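Local structure of hypothetical protein (Bacteroides caccae, 4M8R) at residues A[122-127]-A[144-149]; A[369-374]-A[417-422]. The protein is of unknown function but probably pairs an N-terminal Ig-like domain with a WD40-like beta-propeller domain. One frame throughout, in Å; residues are numbered along the deposited sequence.

Contact 1: A[122-127]-A[144-149]; sequences INETDK and WDMSAH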
loop_
_atom_site.group_PDB
_atom_site.type_symbol
_atom_site.label_atom_id
_atom_site.label_comp_id
_atom_site.label_asym_id
_atom_site.label_seq_id
_atom_site.Cartn_x
_atom_site.Cartn_y
_atom_site.Cartn_z
ATOM N N ILE A 122 -21.352 9.152 -27.449
ATOM C CA ILE A 122 -22.816 9.103 -27.380
ATOM C C ILE A 122 -23.402 9.397 -28.762
ATOM O O ILE A 122 -23.245 10.504 -29.280
ATOM C CB ILE A 122 -23.394 10.146 -26.393
ATOM C CG1 ILE A 122 -22.595 10.192 -25.085
ATOM C CG2 ILE A 122 -24.863 9.852 -26.114
ATOM C CD1 ILE A 122 -22.551 8.888 -24.327
ATOM N N ASN A 123 -24.070 8.409 -29.356
ATOM C CA ASN A 123 -24.723 8.595 -30.648
ATOM C C ASN A 123 -26.190 8.970 -30.447
ATOM O O ASN A 123 -27.023 8.115 -30.143
ATOM C CB ASN A 123 -24.607 7.329 -31.497
ATOM C CG ASN A 123 -25.035 7.549 -32.933
ATOM O OD1 ASN A 123 -26.128 7.150 -33.333
ATOM N ND2 ASN A 123 -24.183 8.205 -33.712
ATOM N N GLU A 124 -26.499 10.254 -30.604
ATOM C CA GLU A 124 -27.856 10.747 -30.375
ATOM C C GLU A 124 -28.823 10.398 -31.507
ATOM O O GLU A 124 -30.032 10.460 -31.318
ATOM C CB GLU A 124 -27.853 12.263 -30.138
ATOM C CG GLU A 124 -27.100 12.712 -28.890
ATOM C CD GLU A 124 -27.707 12.202 -27.589
ATOM O OE1 GLU A 124 -28.803 11.600 -27.608
ATOM O OE2 GLU A 124 -27.076 12.400 -26.531
ATOM N N THR A 125 -28.302 10.038 -32.677
ATOM C CA THR A 125 -29.152 9.604 -33.784
ATOM C C THR A 125 -29.762 8.230 -33.483
ATOM O O THR A 125 -30.984 8.077 -33.486
ATOM C CB THR A 125 -28.373 9.548 -35.114
ATOM O OG1 THR A 125 -27.732 10.807 -35.345
ATOM C CG2 THR A 125 -29.305 9.240 -36.282
ATOM N N ASP A 126 -28.908 7.246 -33.209
ATOM C CA ASP A 126 -29.363 5.876 -32.953
ATOM C C ASP A 126 -29.699 5.625 -31.484
ATOM O O ASP A 126 -30.200 4.550 -31.144
ATOM C CB ASP A 126 -28.302 4.865 -33.394
ATOM C CG ASP A 126 -27.947 4.982 -34.867
ATOM O OD1 ASP A 126 -28.209 6.042 -35.483
ATOM O OD2 ASP A 126 -27.393 4.007 -35.407
ATOM N N LYS A 127 -29.427 6.611 -30.624
ATOM C CA LYS A 127 -29.547 6.455 -29.170
ATOM C C LYS A 127 -28.743 5.244 -28.690
ATOM O O LYS A 127 -29.297 4.253 -28.208
ATOM C CB LYS A 127 -31.017 6.356 -28.737
ATOM C CG LYS A 127 -31.858 7.571 -29.098
ATOM C CD LYS A 127 -31.369 8.835 -28.404
ATOM C CE LYS A 127 -32.282 10.021 -28.686
ATOM N NZ LYS A 127 -31.783 11.269 -28.045
ATOM N N TRP A 144 -23.872 -0.227 -27.396
ATOM C CA TRP A 144 -24.838 -0.478 -26.318
ATOM C C TRP A 144 -26.090 0.372 -26.522
ATOM O O TRP A 144 -25.998 1.562 -26.837
ATOM C CB TRP A 144 -24.233 -0.161 -24.949
ATOM C CG TRP A 144 -23.180 -1.120 -24.505
ATOM C CD1 TRP A 144 -23.336 -2.166 -23.647
ATOM C CD2 TRP A 144 -21.801 -1.116 -24.888
ATOM N NE1 TRP A 144 -22.138 -2.820 -23.469
ATOM C CE2 TRP A 144 -21.179 -2.196 -24.221
ATOM C CE3 TRP A 144 -21.029 -0.310 -25.737
ATOM C CZ2 TRP A 144 -19.826 -2.490 -24.373
ATOM C CZ3 TRP A 144 -19.683 -0.603 -25.891
ATOM C CH2 TRP A 144 -19.093 -1.685 -25.207
ATOM N N ASP A 145 -27.252 -0.247 -26.333
ATOM C CA ASP A 145 -28.529 0.414 -26.572
ATOM C C ASP A 145 -28.849 1.366 -25.425
ATOM O O ASP A 145 -28.825 0.971 -24.260
ATOM C CB ASP A 145 -29.635 -0.634 -26.727
ATOM C CG ASP A 145 -31.012 -0.021 -26.918
ATOM O OD1 ASP A 145 -31.120 1.128 -27.407
ATOM O OD2 ASP A 145 -31.993 -0.712 -26.579
HETATM N N MSE A 146 -29.159 2.615 -25.767
HETATM C CA MSE A 146 -29.363 3.667 -24.779
HETATM C C MSE A 146 -30.794 4.124 -24.747
HETATM O O MSE A 146 -31.091 5.201 -24.227
HETATM C CB MSE A 146 -28.448 4.822 -25.177
HETATM C CG MSE A 146 -27.928 5.600 -23.975
HETATM SE SE MSE A 146 -26.994 7.235 -24.572
HETATM C CE MSE A 146 -28.483 8.190 -25.423
ATOM N N SER A 147 -31.705 3.305 -25.275
ATOM C CA SER A 147 -33.094 3.731 -25.493
ATOM C C SER A 147 -33.961 3.734 -24.230
ATOM O O SER A 147 -35.016 4.363 -24.209
ATOM C CB SER A 147 -33.755 2.865 -26.570
ATOM O OG SER A 147 -33.778 1.504 -26.185
ATOM N N ALA A 148 -33.530 3.025 -23.190
ATOM C CA ALA A 148 -34.208 3.079 -21.895
ATOM C C ALA A 148 -34.025 4.453 -21.241
ATOM O O ALA A 148 -34.907 4.927 -20.528
ATOM C CB ALA A 148 -33.695 1.977 -20.979
ATOM N N HIS A 149 -32.873 5.082 -21.477
ATOM C CA HIS A 149 -32.610 6.446 -21.012
ATOM C C HIS A 149 -31.979 7.259 -22.147
ATOM O O HIS A 149 -30.785 7.558 -22.112
ATOM C CB HIS A 149 -31.702 6.435 -19.775
ATOM C CG HIS A 149 -32.315 5.763 -18.587
ATOM N ND1 HIS A 149 -33.391 6.291 -17.906
ATOM C CD2 HIS A 149 -32.010 4.599 -17.965
ATOM C CE1 HIS A 149 -33.721 5.481 -16.915
ATOM N NE2 HIS A 149 -32.898 4.448 -16.928
#
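Torsions bring Ile122 and Met146, a selenomethionine in this crystal, together: CG2 stands anti to the Ile122 backbone N, and Met146 is extended at chi2 (-171°), which places SE, and bent at chi3 (63°), which swings CE. Ile122 CG2 lies 3.7 Å from Met146 SE, and the two side chains cross at about a right angle. Met146 CE, past the bend, lies 4.1 Å from Glu124 OE1 and also approaches Ile122 CG2 and Lys127 CD. Glu124 and Lys127 are joined across the turn by a salt bridge, Lys127 NZ to Glu124 OE1 at 3.0 Å, with NZ arriving nearly along the C-O axis. The backbone link is Met146 N to Lys127 O, 2.9 Å, and Met146 CB rests on the same carbonyl. Each segment also braces its own turn. Asn123 OD1 accepts from Asp126 N at 2.8 Å, an Asx motif, whereas Asp145 OD1 takes Ser147 N from above the carboxylate plane in an Asx turn and its OD2 receives Ser147 OG. Ile129 and Trp186 also pack against Met146. The chemistry is that of a selenomethionine side chain lying against Ile122, flanked by the Glu124-Lys127 ion pair, with a single backbone hydrogen bond joining the two segments.

Contact 2: A[369-374]-A[417-422]; sequences VVSITN and NSVVWA. With EDO (1,2-ethanediol), chain H.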
loop_
_atom_site.group_PDB
_atom_site.type_symbol
_atom_site.label_atom_id
_atom_site.label_comp_id
_atom_site.label_asym_id
_atom_site.label_seq_id
_atom_site.Cartn_x
_atom_site.Cartn_y
_atom_site.Cartn_z
ATOM N N VAL A 369 -14.866 23.631 -28.431
ATOM C CA VAL A 369 -14.776 22.424 -27.615
ATOM C C VAL A 369 -16.176 22.009 -27.190
ATOM O O VAL A 369 -16.910 22.823 -26.643
ATOM C CB VAL A 369 -13.936 22.656 -26.343
ATOM C CG1 VAL A 369 -13.957 21.420 -25.448
ATOM C CG2 VAL A 369 -12.502 23.025 -26.698
ATOM N N VAL A 370 -16.536 20.753 -27.440
ATOM C CA VAL A 370 -17.861 20.227 -27.067
ATOM C C VAL A 370 -17.824 19.089 -26.043
ATOM O O VAL A 370 -18.862 18.724 -25.489
ATOM C CB VAL A 370 -18.662 19.749 -28.298
ATOM C CG1 VAL A 370 -19.110 20.945 -29.125
ATOM C CG2 VAL A 370 -17.852 18.763 -29.133
ATOM N N SER A 371 -16.643 18.528 -25.804
ATOM C CA SER A 371 -16.473 17.527 -24.771
ATOM C C SER A 371 -15.034 17.528 -24.276
ATOM O O SER A 371 -14.104 17.772 -25.049
ATOM C CB SER A 371 -16.836 16.144 -25.308
ATOM O OG SER A 371 -17.038 15.220 -24.253
ATOM N N ILE A 372 -14.868 17.278 -22.977
ATOM C CA ILE A 372 -13.554 17.089 -22.364
ATOM C C ILE A 372 -13.624 15.858 -21.469
ATOM O O ILE A 372 -14.609 15.653 -20.764
ATOM C CB ILE A 372 -13.131 18.305 -21.508
ATOM C CG1 ILE A 372 -13.212 19.598 -22.322
ATOM C CG2 ILE A 372 -11.716 18.115 -20.969
ATOM C CD1 ILE A 372 -12.774 20.831 -21.563
ATOM N N THR A 373 -12.569 15.052 -21.487
ATOM C CA THR A 373 -12.516 13.853 -20.657
ATOM C C THR A 373 -11.061 13.420 -20.435
ATOM O O THR A 373 -10.162 13.912 -21.117
ATOM C CB THR A 373 -13.372 12.729 -21.275
ATOM O OG1 THR A 373 -13.386 11.589 -20.408
ATOM C CG2 THR A 373 -12.860 12.346 -22.667
ATOM N N ASN A 374 -10.838 12.519 -19.473
ATOM C CA ASN A 374 -9.489 12.193 -19.010
ATOM C C ASN A 374 -9.180 10.712 -19.095
ATOM O O ASN A 374 -9.974 9.884 -18.660
ATOM C CB ASN A 374 -9.307 12.616 -17.553
ATOM C CG ASN A 374 -9.526 14.097 -17.337
ATOM O OD1 ASN A 374 -10.646 14.585 -17.429
ATOM N ND2 ASN A 374 -8.455 14.816 -17.033
ATOM N N ASN A 417 -21.340 14.416 -29.776
ATOM C CA ASN A 417 -21.127 15.652 -29.006
ATOM C C ASN A 417 -20.454 15.387 -27.663
ATOM O O ASN A 417 -19.860 16.293 -27.074
ATOM C CB ASN A 417 -22.452 16.389 -28.762
ATOM C CG ASN A 417 -22.810 17.342 -29.886
ATOM O OD1 ASN A 417 -21.966 18.102 -30.362
ATOM N ND2 ASN A 417 -24.071 17.319 -30.304
ATOM N N SER A 418 -20.567 14.155 -27.175
ATOM C CA SER A 418 -19.925 13.755 -25.932
ATOM C C SER A 418 -19.128 12.485 -26.150
ATOM O O SER A 418 -19.627 11.518 -26.734
ATOM C CB SER A 418 -20.972 13.519 -24.847
ATOM O OG SER A 418 -21.808 14.650 -24.700
ATOM N N VAL A 419 -17.881 12.500 -25.690
ATOM C CA VAL A 419 -17.075 11.286 -25.611
ATOM C C VAL A 419 -16.517 11.156 -24.204
ATOM O O VAL A 419 -16.356 12.152 -23.501
ATOM C CB VAL A 419 -15.920 11.265 -26.634
ATOM C CG1 VAL A 419 -16.473 11.166 -28.047
ATOM C CG2 VAL A 419 -15.014 12.480 -26.479
ATOM N N VAL A 420 -16.218 9.926 -23.806
ATOM C CA VAL A 420 -15.746 9.646 -22.461
ATOM C C VAL A 420 -14.734 8.512 -22.466
ATOM O O VAL A 420 -14.940 7.487 -23.113
ATOM C CB VAL A 420 -16.929 9.310 -21.518
ATOM C CG1 VAL A 420 -17.808 8.206 -22.101
ATOM C CG2 VAL A 420 -16.428 8.921 -20.134
ATOM N N TRP A 421 -13.629 8.709 -21.755
ATOM C CA TRP A 421 -12.678 7.632 -21.500
ATOM C C TRP A 421 -13.214 6.747 -20.374
ATOM O O TRP A 421 -13.759 7.250 -19.390
ATOM C CB TRP A 421 -11.324 8.201 -21.082
ATOM C CG TRP A 421 -10.448 8.664 -22.212
ATOM C CD1 TRP A 421 -10.066 9.943 -22.478
ATOM C CD2 TRP A 421 -9.829 7.844 -23.208
ATOM N NE1 TRP A 421 -9.253 9.974 -23.577
ATOM C CE2 TRP A 421 -9.090 8.701 -24.047
ATOM C CE3 TRP A 421 -9.828 6.472 -23.471
ATOM C CZ2 TRP A 421 -8.353 8.232 -25.138
ATOM C CZ3 TRP A 421 -9.098 6.003 -24.558
ATOM C CH2 TRP A 421 -8.370 6.882 -25.377
ATOM N N ALA A 422 -13.057 5.433 -20.509
ATOM C CA ALA A 422 -13.555 4.518 -19.485
ATOM C C ALA A 422 -12.838 3.187 -19.454
ATOM O O ALA A 422 -12.365 2.697 -20.476
ATOM C CB ALA A 422 -15.043 4.282 -19.669
HETATM C C1 EDO H . -13.951 17.333 -17.281
HETATM O O1 EDO H . -15.093 16.514 -17.547
HETATM C C2 EDO H . -12.730 16.431 -17.170
HETATM O O2 EDO H . -11.526 17.196 -17.014
#
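Thr373 OG1 accepts the backbone N-H of Trp421 at 3.2 Å in a nearly straight bond (170°), and Ser371 OG takes Val419 N in the same way, also at 3.2 Å. Both hydroxyls stand anti to their own backbone N (chi1 -176° in Thr373), which carries them to the N-H groups of the other strand, as side-chain-to-backbone links at alternate residues. Thr373 CG2 turns to the neighbouring carbonyl, 3.6 Å from Val419 O, and meets the indole at Trp421 CD1, 3.7 Å away; the two side chains cross at about a right angle. Trp421 CB comes close to the backbone at Asn374 O, and the indole NE1 is held by Thr383 OG1. At the other end, Val370 CG2 packs 3.8 Å from Asn417 O, while Asn417 OD1 binds Arg393. A 1,2-ethanediol, probably from the crystallisation liquor, makes a weak bond from O1 to Ile372 O and is also bonded to Tyr308 N. Strands 369-373 and 419-422 run almost parallel, 13° apart with axes 6.5 Å from each other. Each is outermost within this chain in a separate four-stranded sheet, next to 381-387 and 118-123 respectively, an arrangement consistent with the innermost strands of adjacent blades in a beta-propeller.

Following the chain from the N terminus, strand 118-123 leads into contact 1, which closes a short loop over strand 128-133 and back to 143-145. The chain then runs through further sheets before contact 2 opens at 369-374; that contact closes over three more strands of the same sheet, 381-387, 394-399 and 404-407, and ends near the C terminus. The contacts are in series, neither nested nor crossed, yet they touch: Ile122 N lies 3.0 Å from Ser418 O, a probable hydrogen bond. Strand 419-422 pairs antiparallel with 118-123 in the same four-stranded sheet, consistent with the joining of chain ends that closes beta-propellers, and contact 2 ties that sheet to the preceding one.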